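Local coordinates for D-3-phosphoglycerate dehydrogenase-related protein (Vibrio cholerae, PDB 4S1V), which probably catalyses the NAD-dependent oxidation of a D-2-hydroxy acid, such as 3-phospho-D-glycerate, to the corresponding 2-oxo acid, at residues L109-I114 and H167-P172; V40-L45 and T61-A66; L289-K294 and E298-A303; V80-D85 and L210-A215. All coordinates share one frame; numbering follows the deposited sequence.

In the fold
From the N terminus, contact 2 closes first, a short loop between helices 38-45 and 62-66 on the five-stranded parallel sheet. The chain then enters the long excursion bounded by contact 4, whose ends bring the loop after strand 73-76 of that sheet to the loop after strand 205-208 of the seven-stranded sheet. Contact 1 opens and closes within this excursion, tying helix 104-119 to the end of helix 157-168. Contact 3 comes last and joins the loop after strand 283-285 to helix 294-312. No two of the loops cross. Contacts 1 and 3 touch, through L109 against L289 and G290, and both reach the second subunit.

Contact 1: L109-I114 and H167-P172; sequences LCWSLI and HVFGMP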
loop_
_atom_site.group_PDB
_atom_site.type_symbol
_atom_site.label_atom_id
_atom_site.label_comp_id
_atom_site.label_asym_id
_atom_site.label_seq_id
_atom_site.Cartn_x
_atom_site.Cartn_y
_atom_site.Cartn_z
ATOM N N LEU C 109 7.319 5.746 -26.888
ATOM C CA LEU C 109 7.124 6.102 -25.479
ATOM C C LEU C 109 5.639 6.220 -25.117
ATOM O O LEU C 109 5.210 5.711 -24.079
ATOM C CB LEU C 109 7.891 7.389 -25.122
ATOM C CG LEU C 109 7.964 7.920 -23.676
ATOM C CD1 LEU C 109 6.683 8.657 -23.281
ATOM C CD2 LEU C 109 8.308 6.835 -22.660
ATOM N N CYS C 110 4.865 6.880 -25.978
ATOM C CA CYS C 110 3.423 6.986 -25.798
ATOM C C CYS C 110 2.829 5.589 -25.646
ATOM O O CYS C 110 2.013 5.353 -24.760
ATOM C CB CYS C 110 2.775 7.711 -26.975
ATOM S SG CYS C 110 0.984 7.910 -26.809
ATOM N N TRP C 111 3.268 4.658 -26.493
ATOM C CA TRP C 111 2.761 3.300 -26.425
ATOM C C TRP C 111 3.139 2.606 -25.150
ATOM O O TRP C 111 2.337 1.869 -24.562
ATOM C CB TRP C 111 3.207 2.478 -27.632
ATOM C CG TRP C 111 2.200 1.399 -27.907
ATOM C CD1 TRP C 111 2.360 0.021 -27.772
ATOM C CD2 TRP C 111 0.797 1.587 -28.299
ATOM N NE1 TRP C 111 1.194 -0.639 -28.077
ATOM C CE2 TRP C 111 0.217 0.245 -28.404
ATOM C CE3 TRP C 111 0.001 2.695 -28.588
ATOM C CZ2 TRP C 111 -1.102 0.047 -28.776
ATOM C CZ3 TRP C 111 -1.331 2.478 -28.962
ATOM C CH2 TRP C 111 -1.865 1.185 -29.054
ATOM N N SER C 112 4.372 2.837 -24.710
ATOM C CA SER C 112 4.868 2.288 -23.455
ATOM C C SER C 112 4.033 2.767 -22.260
ATOM O O SER C 112 3.783 2.003 -21.323
ATOM C CB SER C 112 6.336 2.670 -23.261
ATOM O OG SER C 112 6.842 2.128 -22.056
ATOM N N LEU C 113 3.608 4.028 -22.306
ATOM C CA LEU C 113 2.756 4.604 -21.268
ATOM C C LEU C 113 1.395 3.932 -21.293
ATOM O O LEU C 113 0.844 3.574 -20.250
ATOM C CB LEU C 113 2.582 6.121 -21.462
ATOM C CG LEU C 113 3.764 7.097 -21.384
ATOM C CD1 LEU C 113 3.274 8.472 -20.946
ATOM C CD2 LEU C 113 4.851 6.619 -20.433
ATOM N N ILE C 114 0.862 3.759 -22.496
ATOM C CA ILE C 114 -0.459 3.155 -22.675
ATOM C C ILE C 114 -0.486 1.732 -22.115
ATOM O O ILE C 114 -1.405 1.365 -21.379
ATOM C CB ILE C 114 -0.896 3.218 -24.160
ATOM C CG1 ILE C 114 -1.271 4.659 -24.523
ATOM C CG2 ILE C 114 -2.057 2.274 -24.437
ATOM C CD1 ILE C 114 -1.274 4.965 -26.012
ATOM N N HIS C 167 -3.672 -0.811 -34.170
ATOM C CA HIS C 167 -4.178 -1.746 -35.163
ATOM C C HIS C 167 -3.583 -3.125 -35.000
ATOM O O HIS C 167 -4.316 -4.101 -34.959
ATOM C CB HIS C 167 -3.957 -1.195 -36.572
ATOM C CG HIS C 167 -4.436 -2.116 -37.660
ATOM N ND1 HIS C 167 -5.737 -2.335 -37.895
ATOM C CD2 HIS C 167 -3.730 -2.881 -38.589
ATOM C CE1 HIS C 167 -5.868 -3.203 -38.918
ATOM N NE2 HIS C 167 -4.637 -3.533 -39.342
ATOM N N VAL C 168 -2.262 -3.222 -34.865
ATOM C CA VAL C 168 -1.611 -4.529 -34.706
ATOM C C VAL C 168 -1.945 -5.177 -33.355
ATOM O O VAL C 168 -1.929 -6.403 -33.212
ATOM C CB VAL C 168 -0.084 -4.459 -34.966
ATOM C CG1 VAL C 168 0.619 -3.541 -33.973
ATOM C CG2 VAL C 168 0.534 -5.842 -34.931
ATOM N N PHE C 169 -2.267 -4.342 -32.373
ATOM C CA PHE C 169 -2.768 -4.814 -31.085
ATOM C C PHE C 169 -4.266 -5.141 -31.128
ATOM O O PHE C 169 -4.829 -5.539 -30.119
ATOM C CB PHE C 169 -2.457 -3.791 -29.972
ATOM C CG PHE C 169 -1.088 -3.945 -29.367
ATOM C CD1 PHE C 169 0.060 -3.615 -30.096
ATOM C CD2 PHE C 169 -0.939 -4.419 -28.067
ATOM C CE1 PHE C 169 1.322 -3.758 -29.539
ATOM C CE2 PHE C 169 0.321 -4.564 -27.502
ATOM C CZ PHE C 169 1.452 -4.239 -28.241
ATOM N N GLY C 170 -4.907 -4.969 -32.284
ATOM C CA GLY C 170 -6.315 -5.371 -32.452
ATOM C C GLY C 170 -7.317 -4.359 -31.925
ATOM O O GLY C 170 -8.403 -4.723 -31.453
ATOM N N MET C 171 -6.951 -3.084 -32.005
ATOM C CA MET C 171 -7.824 -2.011 -31.562
ATOM C C MET C 171 -8.504 -1.343 -32.759
ATOM O O MET C 171 -7.830 -0.970 -33.717
ATOM C CB MET C 171 -7.040 -0.956 -30.767
ATOM C CG MET C 171 -6.224 -1.497 -29.600
ATOM S SD MET C 171 -5.431 -0.180 -28.658
ATOM C CE MET C 171 -6.794 0.447 -27.677
ATOM N N PRO C 172 -9.844 -1.182 -32.705
ATOM C CA PRO C 172 -10.460 -0.256 -33.668
ATOM C C PRO C 172 -9.816 1.133 -33.541
ATOM O O PRO C 172 -9.458 1.555 -32.439
ATOM C CB PRO C 172 -11.926 -0.194 -33.222
ATOM C CG PRO C 172 -12.165 -1.455 -32.452
ATOM C CD PRO C 172 -10.839 -1.846 -31.839
#
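The indole of W111 turns its NE1 edge to the face of F169: NE1 lies 3.4 Å above the F169 plane, displaced toward the rim, and the nearest ring atom is CE1. This is a T-shaped (edge-to-face) pair, with the five-membered ring of W111 and the F169 ring inclined at 67° and their centroids 4.8 Å apart. Farther along the indole, W111 CZ2 reaches F169 CG at 4.0 Å. The W111 side chain gets there because CG stands opposite the backbone N (chi1 -152°), carrying the indole off helix 104-119 toward the end of helix 157-168. M171 meets another part of the same ring system. Its SD sits 3.8 Å from W111 CH2, close to the ring plane, in a Met-aromatic contact made at the edge. F169 and M171 flank G170, whose positive phi belongs to a Schellman motif ending helix 157-168, with G170 N bonded to H167 O at 2.9 Å. L145, L150 and I162 also pack on W111, and F169 stacks on F165 of the second subunit, so the cluster continues into the interface with that subunit. With aromatic, thioether and aliphatic groups around it, the indole is buried in a largely apolar setting, where its positively polarised N-H edge probably gains from the electron-rich face of F169.

Contact 2: V40-L45 and T61-A66; sequences VLIERL and TENLLA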
loop_
_atom_site.group_PDB
_atom_site.type_symbol
_atom_site.label_atom_id
_atom_site.label_comp_id
_atom_site.label_asym_id
_atom_site.label_seq_id
_atom_site.Cartn_x
_atom_site.Cartn_y
_atom_site.Cartn_z
ATOM N N VAL C 40 19.923 33.917 -11.863
ATOM C CA VAL C 40 20.968 32.884 -11.878
ATOM C C VAL C 40 21.404 32.554 -13.305
ATOM O O VAL C 40 22.599 32.365 -13.562
ATOM C CB VAL C 40 20.517 31.598 -11.144
ATOM C CG1 VAL C 40 21.571 30.507 -11.250
ATOM C CG2 VAL C 40 20.228 31.897 -9.677
ATOM N N LEU C 41 20.434 32.502 -14.221
ATOM C CA LEU C 41 20.698 32.189 -15.627
ATOM C C LEU C 41 21.546 33.250 -16.306
ATOM O O LEU C 41 22.521 32.922 -16.979
ATOM C CB LEU C 41 19.396 31.999 -16.412
ATOM C CG LEU C 41 18.783 30.599 -16.484
ATOM C CD1 LEU C 41 17.433 30.680 -17.181
ATOM C CD2 LEU C 41 19.702 29.616 -17.203
ATOM N N ILE C 42 21.164 34.515 -16.131
ATOM C CA ILE C 42 21.934 35.644 -16.655
ATOM C C ILE C 42 23.361 35.616 -16.117
ATOM O O ILE C 42 24.320 35.718 -16.889
ATOM C CB ILE C 42 21.241 36.995 -16.364
ATOM C CG1 ILE C 42 20.043 37.183 -17.304
ATOM C CG2 ILE C 42 22.213 38.164 -16.509
ATOM C CD1 ILE C 42 18.955 38.081 -16.751
ATOM N N GLU C 43 23.502 35.444 -14.803
ATOM C CA GLU C 43 24.829 35.392 -14.188
ATOM C C GLU C 43 25.631 34.185 -14.664
ATOM O O GLU C 43 26.850 34.262 -14.802
ATOM C CB GLU C 43 24.739 35.425 -12.655
ATOM C CG GLU C 43 24.206 36.739 -12.081
ATOM C CD GLU C 43 24.853 37.972 -12.697
ATOM O OE1 GLU C 43 26.097 38.098 -12.633
ATOM O OE2 GLU C 43 24.118 38.820 -13.249
ATOM N N ARG C 44 24.937 33.081 -14.925
ATOM C CA ARG C 44 25.572 31.849 -15.391
ATOM C C ARG C 44 25.993 31.924 -16.868
ATOM O O ARG C 44 27.071 31.448 -17.238
ATOM C CB ARG C 44 24.637 30.661 -15.130
ATOM C CG ARG C 44 24.972 29.372 -15.860
ATOM C CD ARG C 44 23.942 28.287 -15.568
ATOM N NE ARG C 44 24.008 27.815 -14.185
ATOM C CZ ARG C 44 23.249 26.848 -13.676
ATOM N NH1 ARG C 44 22.349 26.226 -14.434
ATOM N NH2 ARG C 44 23.393 26.495 -12.405
ATOM N N LEU C 45 25.156 32.549 -17.695
ATOM C CA LEU C 45 25.343 32.533 -19.150
ATOM C C LEU C 45 26.110 33.724 -19.742
ATOM O O LEU C 45 26.355 33.758 -20.954
ATOM C CB LEU C 45 23.987 32.371 -19.863
ATOM C CG LEU C 45 23.138 31.140 -19.512
ATOM C CD1 LEU C 45 21.782 31.188 -20.207
ATOM C CD2 LEU C 45 23.867 29.844 -19.828
ATOM N N THR C 61 13.380 34.614 -22.775
ATOM C CA THR C 61 12.606 35.839 -22.575
ATOM C C THR C 61 13.410 37.070 -22.992
ATOM O O THR C 61 14.608 36.972 -23.241
ATOM C CB THR C 61 12.172 36.005 -21.106
ATOM O OG1 THR C 61 13.330 36.027 -20.266
ATOM C CG2 THR C 61 11.223 34.879 -20.669
ATOM N N GLU C 62 12.746 38.222 -23.065
ATOM C CA GLU C 62 13.440 39.481 -23.332
ATOM C C GLU C 62 14.444 39.789 -22.221
ATOM O O GLU C 62 15.548 40.271 -22.485
ATOM C CB GLU C 62 12.456 40.636 -23.519
ATOM C CG GLU C 62 13.130 41.917 -23.982
ATOM C CD GLU C 62 12.188 42.895 -24.660
ATOM O OE1 GLU C 62 10.966 42.839 -24.410
ATOM O OE2 GLU C 62 12.680 43.727 -25.447
ATOM N N ASN C 63 14.053 39.490 -20.985
ATOM C CA ASN C 63 14.937 39.618 -19.831
ATOM C C ASN C 63 16.280 38.906 -20.039
ATOM O O ASN C 63 17.334 39.481 -19.773
ATOM C CB ASN C 63 14.231 39.106 -18.572
ATOM C CG ASN C 63 15.040 39.336 -17.306
ATOM O OD1 ASN C 63 15.672 40.378 -17.133
ATOM N ND2 ASN C 63 15.014 38.359 -16.409
ATOM N N LEU C 64 16.244 37.665 -20.523
ATOM C CA LEU C 64 17.476 36.942 -20.839
ATOM C C LEU C 64 18.260 37.642 -21.950
ATOM O O LEU C 64 19.448 37.911 -21.800
ATOM C CB LEU C 64 17.186 35.482 -21.233
ATOM C CG LEU C 64 16.827 34.424 -20.181
ATOM C CD1 LEU C 64 16.959 33.029 -20.784
ATOM C CD2 LEU C 64 17.702 34.546 -18.939
ATOM N N LEU C 65 17.581 37.943 -23.052
ATOM C CA LEU C 65 18.204 38.572 -24.215
ATOM C C LEU C 65 18.766 39.960 -23.903
ATOM O O LEU C 65 19.813 40.345 -24.429
ATOM C CB LEU C 65 17.197 38.654 -25.368
ATOM C CG LEU C 65 16.694 37.326 -25.953
ATOM C CD1 LEU C 65 15.315 37.499 -26.571
ATOM C CD2 LEU C 65 17.673 36.767 -26.976
ATOM N N ALA C 66 18.075 40.702 -23.038
ATOM C CA ALA C 66 18.509 42.044 -22.648
ATOM C C ALA C 66 19.816 42.021 -21.860
ATOM O O ALA C 66 20.582 42.984 -21.907
ATOM C CB ALA C 66 17.419 42.758 -21.857
#
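Helix 40-45 and helix 62-66 run side by side in roughly the same sense, their short axes 9.9 Å apart at closest and crossing at -30°. They belong to successive beta-alpha-beta crossovers of the five-stranded parallel sheet, one leading into strand 50-53 and the other from strand 50-53 to strand 73-76, so their near-parallel course follows from the topology. The backbones come nearest at I42 and L64, where the CA atoms are 6.3 Å apart. Between them L64 makes its contacts through one methyl: CD2 rests 3.9 Å from I42 CG1 and 4.0 Å from L41 CB, bridging two consecutive residues of the neighbouring helix. I42 in turn reaches past L64. With CG1 opposite the carbonyl carbon (chi1 -75°) and the branch extended beyond it, I42 CD1 crosses the N63 side chain at about a right angle and comes to 3.7 Å from N63 O. These are van der Waals contacts, and buried leucine and isoleucine groups form the seam. The start of helix 62-66 is held separately. T61 stands at its N-cap and accepts a weak, 3.4 Å hydrogen bond at OG1 from L64 N. E38, on the same helix as L41 and I42, then provides a polar tie between the two helices: its carboxylate is hydrogen-bonded through OE2 to T61 OG1 and through OE1 to N63 ND2, the same amide nitrogen that lies 4.0 Å from I42 CD1.

Contact 3: L289-K294 and E298-A303; sequences LGYVEK and EIYFQA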
loop_
_atom_site.group_PDB
_atom_site.type_symbol
_atom_site.label_atom_id
_atom_site.label_comp_id
_atom_site.label_asym_id
_atom_site.label_seq_id
_atom_site.Cartn_x
_atom_site.Cartn_y
_atom_site.Cartn_z
ATOM N N LEU C 289 9.343 12.154 -21.198
ATOM C CA LEU C 289 10.281 11.206 -21.798
ATOM C C LEU C 289 10.183 11.043 -23.320
ATOM O O LEU C 289 11.132 10.567 -23.938
ATOM C CB LEU C 289 10.139 9.835 -21.132
ATOM C CG LEU C 289 10.470 9.747 -19.639
ATOM C CD1 LEU C 289 10.126 8.359 -19.115
ATOM C CD2 LEU C 289 11.940 10.070 -19.397
ATOM N N GLY C 290 9.052 11.427 -23.915
ATOM C CA GLY C 290 8.810 11.210 -25.352
ATOM C C GLY C 290 10.079 11.252 -26.194
ATOM O O GLY C 290 10.456 10.255 -26.830
ATOM N N TYR C 291 10.758 12.396 -26.170
ATOM C CA TYR C 291 11.930 12.612 -27.014
ATOM C C TYR C 291 13.263 12.228 -26.355
ATOM O O TYR C 291 14.318 12.300 -26.985
ATOM C CB TYR C 291 11.963 14.061 -27.534
ATOM C CG TYR C 291 12.076 15.139 -26.477
ATOM C CD1 TYR C 291 13.323 15.515 -25.967
ATOM C CD2 TYR C 291 10.950 15.807 -26.010
ATOM C CE1 TYR C 291 13.445 16.496 -25.002
ATOM C CE2 TYR C 291 11.061 16.808 -25.051
ATOM C CZ TYR C 291 12.315 17.143 -24.554
ATOM O OH TYR C 291 12.453 18.131 -23.610
ATOM N N VAL C 292 13.205 11.808 -25.097
ATOM C CA VAL C 292 14.405 11.534 -24.306
ATOM C C VAL C 292 14.821 10.081 -24.538
ATOM O O VAL C 292 14.318 9.169 -23.889
ATOM C CB VAL C 292 14.158 11.825 -22.809
ATOM C CG1 VAL C 292 15.437 11.646 -21.993
ATOM C CG2 VAL C 292 13.617 13.241 -22.639
ATOM N N GLU C 293 15.747 9.889 -25.473
ATOM C CA GLU C 293 16.085 8.565 -25.986
ATOM C C GLU C 293 17.418 8.652 -26.739
ATOM O O GLU C 293 17.749 9.708 -27.289
ATOM C CB GLU C 293 14.945 8.078 -26.891
ATOM C CG GLU C 293 15.066 6.655 -27.418
ATOM C CD GLU C 293 15.805 6.600 -28.744
ATOM O OE1 GLU C 293 15.550 7.454 -29.624
ATOM O OE2 GLU C 293 16.647 5.702 -28.905
ATOM N N LYS C 294 18.191 7.561 -26.733
ATOM C CA LYS C 294 19.537 7.539 -27.345
ATOM C C LYS C 294 19.569 8.067 -28.786
ATOM O O LYS C 294 20.168 9.121 -29.049
ATOM C CB LYS C 294 20.162 6.132 -27.261
ATOM C CG LYS C 294 21.634 6.050 -27.679
ATOM C CD LYS C 294 22.556 6.658 -26.627
ATOM C CE LYS C 294 24.022 6.316 -26.857
ATOM N NZ LYS C 294 24.633 7.076 -27.987
ATOM N N GLU C 298 20.840 11.643 -30.403
ATOM C CA GLU C 298 21.913 11.723 -31.399
ATOM C C GLU C 298 21.480 12.613 -32.569
ATOM O O GLU C 298 22.262 13.452 -33.036
ATOM C CB GLU C 298 22.381 10.345 -31.891
ATOM C CG GLU C 298 23.167 9.510 -30.884
ATOM C CD GLU C 298 24.582 10.006 -30.596
ATOM O OE1 GLU C 298 25.006 11.065 -31.106
ATOM O OE2 GLU C 298 25.287 9.314 -29.833
ATOM N N ILE C 299 20.228 12.445 -33.009
ATOM C CA ILE C 299 19.656 13.248 -34.092
ATOM C C ILE C 299 19.586 14.726 -33.694
ATOM O O ILE C 299 20.069 15.598 -34.425
ATOM C CB ILE C 299 18.264 12.706 -34.508
ATOM C CG1 ILE C 299 18.411 11.363 -35.244
ATOM C CG2 ILE C 299 17.502 13.715 -35.358
ATOM C CD1 ILE C 299 17.228 10.433 -35.069
ATOM N N TYR C 300 18.997 15.002 -32.530
ATOM C CA TYR C 300 18.855 16.374 -32.039
ATOM C C TYR C 300 20.174 17.126 -32.005
ATOM O O TYR C 300 20.281 18.248 -32.499
ATOM C CB TYR C 300 18.258 16.399 -30.630
ATOM C CG TYR C 300 16.767 16.242 -30.583
ATOM C CD1 TYR C 300 15.938 16.914 -31.486
ATOM C CD2 TYR C 300 16.178 15.448 -29.617
ATOM C CE1 TYR C 300 14.560 16.770 -31.430
ATOM C CE2 TYR C 300 14.802 15.302 -29.551
ATOM C CZ TYR C 300 14.000 15.958 -30.456
ATOM O OH TYR C 300 12.641 15.800 -30.363
ATOM N N PHE C 301 21.169 16.494 -31.406
ATOM C CA PHE C 301 22.417 17.167 -31.158
ATOM C C PHE C 301 23.346 17.170 -32.373
ATOM O O PHE C 301 24.086 18.127 -32.558
ATOM C CB PHE C 301 23.051 16.652 -29.861
ATOM C CG PHE C 301 22.244 17.008 -28.636
ATOM C CD1 PHE C 301 22.350 18.275 -28.056
ATOM C CD2 PHE C 301 21.333 16.107 -28.096
ATOM C CE1 PHE C 301 21.595 18.618 -26.944
ATOM C CE2 PHE C 301 20.571 16.444 -26.980
ATOM C CZ PHE C 301 20.701 17.705 -26.407
ATOM N N GLN C 302 23.273 16.151 -33.233
ATOM C CA GLN C 302 24.068 16.190 -34.466
ATOM C C GLN C 302 23.679 17.402 -35.302
ATOM O O GLN C 302 24.545 18.100 -35.818
ATOM C CB GLN C 302 23.992 14.880 -35.272
ATOM C CG GLN C 302 22.671 14.612 -35.989
ATOM C CD GLN C 302 22.546 13.182 -36.506
ATOM O OE1 GLN C 302 23.110 12.240 -35.932
ATOM N NE2 GLN C 302 21.787 13.014 -37.591
ATOM N N ALA C 303 22.381 17.675 -35.379
ATOM C CA ALA C 303 21.863 18.786 -36.175
ATOM C C ALA C 303 22.099 20.133 -35.484
ATOM O O ALA C 303 22.506 21.102 -36.131
ATOM C CB ALA C 303 20.390 18.584 -36.480
#
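Y291 begins its contact with Y300 at CB, which lies at the edge of the Y300 ring and near its plane, 3.4 Å from Y300 OH and 3.7 Å from CE2. The next atom out, Y291 CG, is still within packing distance of that hydroxyl, and Y291 CD1 continues along Y300 at 3.9 Å from CE2. The two side chains cross at about a right angle, with ring planes at 85°. Y291 CG occupies the crowded position between backbone N and carbonyl carbon (chi1 62°), which turns the ring away from its own loop and past the end of Y300. At the tip, Y291 OH is hydrogen-bonded to R57 NE. Thus the tyrosine of the loop after strand 283-285 spans from helix 294-312 to the loop that follows strand 50-53 of the other sheet. Just after Y291 the chain becomes helical: E293 caps helix 294-312, accepting from N295 N and S296 N, and E298 N donates to K294 O at 2.9 Å, a bond of the first helical turn. K294 and E298 are four residues apart and lie alongside each other, pointing the same way, with a salt bridge of 3.0 Å from K294 NZ to E298 OE2. The carboxylate is gripped further by main-chain amides, N18 N at OE2 and A19 N at OE1. One ammonium and two N-H groups around a single carboxylate would probably keep E298 ionised, fastening helix 294-312 to the N-terminal part of the chain.

Contact 4: V80-D85 and L210-A215; sequences VSNHID and LRLNDA
A single side-chain-to-backbone hydrogen bond at the surface, from N82 to L212, joins two loops that belong to different sheets. Segment 80-85 follows strand 73-76 of the five-stranded sheet, and segment 210-215 follows strand 205-208 of the seven-stranded one. N82 ND2 donates to L212 O over 3.2 Å, and the bond is nearly straight at the hydrogen (172°). The acceptor lies in the amide plane of N82, as an N-H prefers, whereas from the other side the donor stands above the L212 carbonyl plane, 45° out of it. N82 CG points opposite its carbonyl carbon (chi1 -59°), which extends the amide from the type I turn S81 to I84 toward the second loop. L212 adds its side chain, crossing that of N82 at about a right angle, with CD2 3.9 Å and CB 4.0 Å from ND2. Both loops are also held by neighbouring parts of the chain. S81 OG is hydrogen-bonded to E56 OE2, D85 caps helix 86-91 through L88 N, and T216 OG1 is bonded to both R211 O and N213 N. So slight a bridge, with 88 Å² buried, fits the two-domain build of D-2-hydroxyacid dehydrogenases, in which loops at the ends of parallel strands face one another across the cleft between a smaller domain and the Rossmann domain.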
loop_
_atom_site.group_PDB
_atom_site.type_symbol
_atom_site.label_atom_id
_atom_site.label_comp_id
_atom_site.label_asym_id
_atom_site.label_seq_id
_atom_site.Cartn_x
_atom_site.Cartn_y
_atom_site.Cartn_z
ATOM N N VAL C 80 11.770 25.484 -33.523
ATOM C CA VAL C 80 11.340 26.503 -32.559
ATOM C C VAL C 80 9.854 26.324 -32.197
ATOM O O VAL C 80 9.071 25.786 -32.986
ATOM C CB VAL C 80 11.599 27.948 -33.070
ATOM C CG1 VAL C 80 13.091 28.189 -33.280
ATOM C CG2 VAL C 80 10.823 28.238 -34.348
ATOM N N SER C 81 9.476 26.741 -30.992
ATOM C CA SER C 81 8.064 26.749 -30.608
ATOM C C SER C 81 7.835 27.745 -29.482
ATOM O O SER C 81 8.621 28.678 -29.307
ATOM C CB SER C 81 7.562 25.356 -30.162
ATOM O OG SER C 81 8.451 24.725 -29.265
ATOM N N ASN C 82 6.761 27.533 -28.728
ATOM C CA ASN C 82 6.295 28.475 -27.717
ATOM C C ASN C 82 7.310 29.079 -26.738
ATOM O O ASN C 82 7.062 30.124 -26.159
ATOM C CB ASN C 82 5.119 27.840 -26.954
ATOM C CG ASN C 82 3.962 27.473 -27.869
ATOM O OD1 ASN C 82 3.387 28.333 -28.540
ATOM N ND2 ASN C 82 3.618 26.194 -27.905
ATOM N N HIS C 83 8.452 28.422 -26.567
ATOM C CA HIS C 83 9.438 28.822 -25.563
ATOM C C HIS C 83 10.394 29.887 -26.055
ATOM O O HIS C 83 11.211 30.395 -25.272
ATOM C CB HIS C 83 10.236 27.599 -25.125
ATOM C CG HIS C 83 11.164 27.093 -26.194
ATOM N ND1 HIS C 83 10.714 26.519 -27.326
ATOM C CD2 HIS C 83 12.552 27.149 -26.301
ATOM C CE1 HIS C 83 11.764 26.200 -28.108
ATOM N NE2 HIS C 83 12.888 26.587 -27.477
ATOM N N ILE C 84 10.312 30.227 -27.345
ATOM C CA ILE C 84 11.264 31.149 -27.976
ATOM C C ILE C 84 10.600 32.069 -29.020
ATOM O O ILE C 84 9.708 31.647 -29.756
ATOM C CB ILE C 84 12.484 30.385 -28.565
ATOM C CG1 ILE C 84 13.632 31.350 -28.908
ATOM C CG2 ILE C 84 12.082 29.522 -29.756
ATOM C CD1 ILE C 84 14.930 30.672 -29.319
ATOM N N ASP C 85 11.039 33.324 -29.064
ATOM C CA ASP C 85 10.455 34.338 -29.945
ATOM C C ASP C 85 11.518 34.832 -30.922
ATOM O O ASP C 85 12.301 35.739 -30.606
ATOM C CB ASP C 85 9.905 35.498 -29.103
ATOM C CG ASP C 85 9.151 36.540 -29.931
ATOM O OD1 ASP C 85 9.453 36.737 -31.132
ATOM O OD2 ASP C 85 8.249 37.185 -29.353
ATOM N N LEU C 210 -1.466 16.712 -30.778
ATOM C CA LEU C 210 -1.644 18.045 -31.356
ATOM C C LEU C 210 -0.511 18.942 -30.931
ATOM O O LEU C 210 0.036 18.781 -29.839
ATOM C CB LEU C 210 -2.938 18.688 -30.857
ATOM C CG LEU C 210 -4.268 18.022 -31.192
ATOM C CD1 LEU C 210 -5.404 18.826 -30.572
ATOM C CD2 LEU C 210 -4.432 17.905 -32.702
ATOM N N ARG C 211 -0.172 19.897 -31.797
ATOM C CA ARG C 211 0.705 21.000 -31.425
ATOM C C ARG C 211 -0.102 22.010 -30.623
ATOM O O ARG C 211 -1.293 22.200 -30.881
ATOM C CB ARG C 211 1.276 21.690 -32.666
ATOM C CG ARG C 211 2.369 20.912 -33.381
ATOM C CD ARG C 211 3.304 21.839 -34.151
ATOM N NE ARG C 211 2.596 22.621 -35.169
ATOM C CZ ARG C 211 2.385 22.225 -36.422
ATOM N NH1 ARG C 211 2.829 21.044 -36.840
ATOM N NH2 ARG C 211 1.729 23.014 -37.263
ATOM N N LEU C 212 0.552 22.652 -29.655
ATOM C CA LEU C 212 -0.081 23.674 -28.832
ATOM C C LEU C 212 0.012 25.052 -29.487
ATOM O O LEU C 212 1.098 25.515 -29.840
ATOM C CB LEU C 212 0.550 23.713 -27.432
ATOM C CG LEU C 212 0.074 24.811 -26.469
ATOM C CD1 LEU C 212 -1.368 24.587 -26.014
ATOM C CD2 LEU C 212 1.010 24.939 -25.271
ATOM N N ASN C 213 -1.138 25.700 -29.649
ATOM C CA ASN C 213 -1.176 27.080 -30.116
ATOM C C ASN C 213 -2.464 27.764 -29.672
ATOM O O ASN C 213 -3.275 27.163 -28.963
ATOM C CB ASN C 213 -0.971 27.166 -31.646
ATOM C CG ASN C 213 -2.006 26.374 -32.426
ATOM O OD1 ASN C 213 -3.211 26.497 -32.191
ATOM N ND2 ASN C 213 -1.539 25.561 -33.366
ATOM N N ASP C 214 -2.648 29.017 -30.089
ATOM C CA ASP C 214 -3.833 29.799 -29.720
ATOM C C ASP C 214 -5.156 29.131 -30.095
ATOM O O ASP C 214 -6.145 29.276 -29.384
ATOM C CB ASP C 214 -3.745 31.214 -30.300
ATOM C CG ASP C 214 -2.627 32.033 -29.671
ATOM O OD1 ASP C 214 -1.892 31.491 -28.811
ATOM O OD2 ASP C 214 -2.485 33.224 -30.037
ATOM N N ALA C 215 -5.164 28.387 -31.196
ATOM C CA ALA C 215 -6.354 27.632 -31.596
ATOM C C ALA C 215 -6.627 26.414 -30.701
ATOM O O ALA C 215 -7.785 26.109 -30.408
ATOM C CB ALA C 215 -6.260 27.214 -33.060
#